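Local coordinates for ferrous iron uptake transporter protein B (Streptococcus thermophilus, PDB 3TAH), which probably drives GTP-dependent ferrous iron uptake across the cell membrane, here represented by its cytosolic, guanine-nucleotide-binding G-protein domain, at residues A[84-89]-A[110-115]. The protein carries 1 engineered substitution. Numbering follows the deposited sequence.
Sequences ILNVVD and VTIALN. With BGO (3'-O-(N-methylanthraniloyl)guanosine-5'-diphosphate), chain C.
The carboxamide of Asn-86 stands beside Ile-112, with OD1 4.0 Å from CG1 of Ile-112. CG2 of Val-88 lies over one face of this amide; on the other side of its plane, CG1 of Val-110 packs lower down, against CB of Asn-86. Strands 84-89 and 110-115 run parallel as neighbours in the central sheet of a P-loop GTPase, joined through helix 93-105 as a beta-alpha-beta unit. OD1 of Asn-86 bonds to Thr-100 OG1 and ND2 to Ile-9 O, so both ends of the buried amide are held and its rotation is fixed. The second flat group is the amide of Asn-115: CG1 of Val-87 touches its CB at 4.0 Å from one side of the amide plane, and the guanine O6 and N7 stand on the other.

Every residue of 84-89 pairs with the one 26 further on. Five backbone bonds zip the strands, among them a nearly straight one from Asn-86 N to Thr-111 O (2.8 Å, 171°). On the face of Ile-84, Asn-86 and Val-88, CG2 of Val-88 also meets CG2 of Ile-112 at 3.8 Å, and helix 93-105 packs over Asn-86 and Val-88. On the reverse, CD1 of Leu-85 reaches across to CG2 of Thr-111 and CB of Ala-113, where Val-154 of helix 151-159 touches all three residues.

Asn-115 begins the Asn-Met-Ile-Asp sequence, matching the guanine-recognition (G4) motif of such GTPases. With CG anti to the backbone N (chi1 -164°), its amide extends to the guanine, its plane turned steeply against the purine. OD1, bonded to Thr-143 OG1, sits 3.1 Å from O6 of the nucleotide, two acceptors without a hydrogen bond. ND2 bonds to Ser-14 O and also donates to guanine N7 at 3.2 Å, with an N-H...N angle of 142°.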
loop_
_atom_site.group_PDB
_atom_site.type_symbol
_atom_site.label_atom_id
_atom_site.label_comp_id
_atom_site.label_asym_id
_atom_site.label_seq_id
_atom_site.Cartn_x
_atom_site.Cartn_y
_atom_site.Cartn_z
ATOM N N ILE A 84 2.132 8.059 -0.663
ATOM C CA ILE A 84 1.332 7.300 0.295
ATOM C C ILE A 84 2.073 7.357 1.630
ATOM O O ILE A 84 3.246 7.001 1.674
ATOM C CB ILE A 84 1.158 5.826 -0.106
ATOM C CG1 ILE A 84 0.292 5.690 -1.357
ATOM C CG2 ILE A 84 0.491 5.029 1.024
ATOM C CD1 ILE A 84 0.215 4.250 -1.872
ATOM N N LEU A 85 1.392 7.799 2.690
ATOM C CA LEU A 85 1.916 7.759 4.060
ATOM C C LEU A 85 1.160 6.627 4.756
ATOM O O LEU A 85 -0.036 6.733 5.070
ATOM C CB LEU A 85 1.742 9.104 4.773
ATOM C CG LEU A 85 2.276 9.197 6.209
ATOM C CD1 LEU A 85 3.720 8.754 6.364
ATOM C CD2 LEU A 85 2.123 10.639 6.696
ATOM N N ASN A 86 1.877 5.528 4.958
ATOM C CA ASN A 86 1.317 4.267 5.427
ATOM C C ASN A 86 1.547 4.186 6.933
ATOM O O ASN A 86 2.693 4.080 7.373
ATOM C CB ASN A 86 1.981 3.110 4.643
ATOM C CG ASN A 86 1.547 1.719 5.089
ATOM O OD1 ASN A 86 2.290 0.744 4.904
ATOM N ND2 ASN A 86 0.353 1.607 5.659
ATOM N N VAL A 87 0.458 4.242 7.703
ATOM C CA VAL A 87 0.505 4.112 9.171
ATOM C C VAL A 87 0.485 2.620 9.512
ATOM O O VAL A 87 -0.455 1.901 9.154
ATOM C CB VAL A 87 -0.672 4.850 9.860
ATOM C CG1 VAL A 87 -0.597 4.723 11.384
ATOM C CG2 VAL A 87 -0.691 6.312 9.438
ATOM N N VAL A 88 1.540 2.174 10.184
ATOM C CA VAL A 88 1.751 0.774 10.552
ATOM C C VAL A 88 1.898 0.643 12.071
ATOM O O VAL A 88 2.697 1.348 12.682
ATOM C CB VAL A 88 3.019 0.229 9.845
ATOM C CG1 VAL A 88 3.482 -1.137 10.402
ATOM C CG2 VAL A 88 2.775 0.156 8.325
ATOM N N ASP A 89 1.119 -0.269 12.650
ATOM C CA ASP A 89 1.182 -0.615 14.059
ATOM C C ASP A 89 2.402 -1.488 14.354
ATOM O O ASP A 89 2.407 -2.702 14.062
ATOM C CB ASP A 89 -0.101 -1.359 14.449
ATOM C CG ASP A 89 -0.147 -1.750 15.923
ATOM O OD1 ASP A 89 0.792 -1.471 16.687
ATOM O OD2 ASP A 89 -1.153 -2.354 16.311
ATOM N N VAL A 110 5.723 4.906 -1.232
ATOM C CA VAL A 110 5.263 4.720 0.137
ATOM C C VAL A 110 6.312 5.197 1.137
ATOM O O VAL A 110 7.503 4.950 0.938
ATOM C CB VAL A 110 4.934 3.221 0.382
ATOM C CG1 VAL A 110 4.728 2.923 1.852
ATOM C CG2 VAL A 110 3.713 2.826 -0.463
ATOM N N THR A 111 5.853 5.896 2.185
ATOM C CA THR A 111 6.644 6.256 3.361
ATOM C C THR A 111 5.866 5.674 4.558
ATOM O O THR A 111 4.649 5.837 4.634
ATOM C CB THR A 111 6.791 7.775 3.509
ATOM O OG1 THR A 111 7.581 8.292 2.428
ATOM C CG2 THR A 111 7.441 8.136 4.850
ATOM N N ILE A 112 6.548 4.999 5.482
ATOM C CA ILE A 112 5.867 4.344 6.610
ATOM C C ILE A 112 6.027 5.146 7.895
ATOM O O ILE A 112 7.153 5.500 8.235
ATOM C CB ILE A 112 6.385 2.907 6.846
ATOM C CG1 ILE A 112 5.965 1.967 5.705
ATOM C CG2 ILE A 112 5.879 2.359 8.187
ATOM C CD1 ILE A 112 6.580 0.533 5.822
ATOM N N ALA A 113 4.911 5.433 8.583
ATOM C CA ALA A 113 4.925 5.922 9.964
ATOM C C ALA A 113 4.782 4.644 10.778
ATOM O O ALA A 113 3.716 4.040 10.814
ATOM C CB ALA A 113 3.774 6.902 10.259
ATOM N N LEU A 114 5.873 4.242 11.421
ATOM C CA LEU A 114 5.923 3.031 12.212
ATOM C C LEU A 114 5.446 3.486 13.580
ATOM O O LEU A 114 6.261 3.887 14.426
ATOM C CB LEU A 114 7.344 2.451 12.226
ATOM C CG LEU A 114 7.551 1.170 13.050
ATOM C CD1 LEU A 114 6.750 0.030 12.441
ATOM C CD2 LEU A 114 9.017 0.771 13.170
ATOM N N ASN A 115 4.121 3.414 13.759
ATOM C CA ASN A 115 3.394 4.014 14.877
ATOM C C ASN A 115 3.280 3.045 16.070
ATOM O O ASN A 115 3.598 1.861 15.945
ATOM C CB ASN A 115 2.027 4.537 14.372
ATOM C CG ASN A 115 1.352 5.504 15.341
ATOM O OD1 ASN A 115 1.968 6.459 15.814
ATOM N ND2 ASN A 115 0.077 5.263 15.634
HETATM C "C'" BGO C . -7.848 4.887 22.310
HETATM N N1 BGO C . 0.806 5.050 20.880
HETATM C C2 BGO C . -0.138 4.603 21.831
HETATM N N2 BGO C . 0.270 4.177 23.020
HETATM N N3 BGO C . -1.445 4.606 21.524
HETATM C C4 BGO C . -1.844 5.048 20.312
HETATM C C5 BGO C . -0.955 5.502 19.329
HETATM C C6 BGO C . 0.409 5.510 19.620
HETATM O O6 BGO C . 1.257 5.902 18.808
HETATM N N7 BGO C . -1.691 5.855 18.274
HETATM C C8 BGO C . -2.981 5.639 18.544
HETATM N N9 BGO C . -3.053 5.154 19.790
HETATM P PA BGO C . -6.837 5.337 16.237
HETATM P PB BGO C . -7.331 4.312 13.553
HETATM C "C1'" BGO C . -8.163 4.402 23.742
HETATM O "O1'" BGO C . -8.385 5.886 21.850
HETATM O O1A BGO C . -6.172 6.574 15.820
HETATM C C1B BGO C . -4.183 4.733 20.562
HETATM O O1B BGO C . -6.310 3.706 12.698
HETATM C "C2'" BGO C . -8.886 5.205 24.637
HETATM N "N2'" BGO C . -9.347 6.414 24.303
HETATM O "O2'" BGO C . -5.487 6.511 21.379
HETATM O O2A BGO C . -8.287 5.363 16.623
HETATM C C2B BGO C . -5.432 5.448 20.449
HETATM O O2B BGO C . -7.645 5.697 13.252
HETATM C "C3'" BGO C . -9.135 4.714 25.915
HETATM O "O3'" BGO C . -6.980 4.243 21.578
HETATM O O3A BGO C . -6.704 4.217 15.066
HETATM C C3B BGO C . -6.747 4.826 20.282
HETATM O O3B BGO C . -8.547 3.450 13.718
HETATM C "C4'" BGO C . -8.670 3.471 26.301
HETATM O "O4'" BGO C . -4.673 3.519 19.887
HETATM C C4B BGO C . -6.174 3.573 19.622
HETATM C "C5'" BGO C . -7.950 2.670 25.424
HETATM O "O5'" BGO C . -5.996 4.693 17.450
HETATM C C5B BGO C . -6.389 3.475 18.101
HETATM C "C6'" BGO C . -7.695 3.144 24.131
HETATM C "CM'" BGO C . -10.488 7.057 24.980
#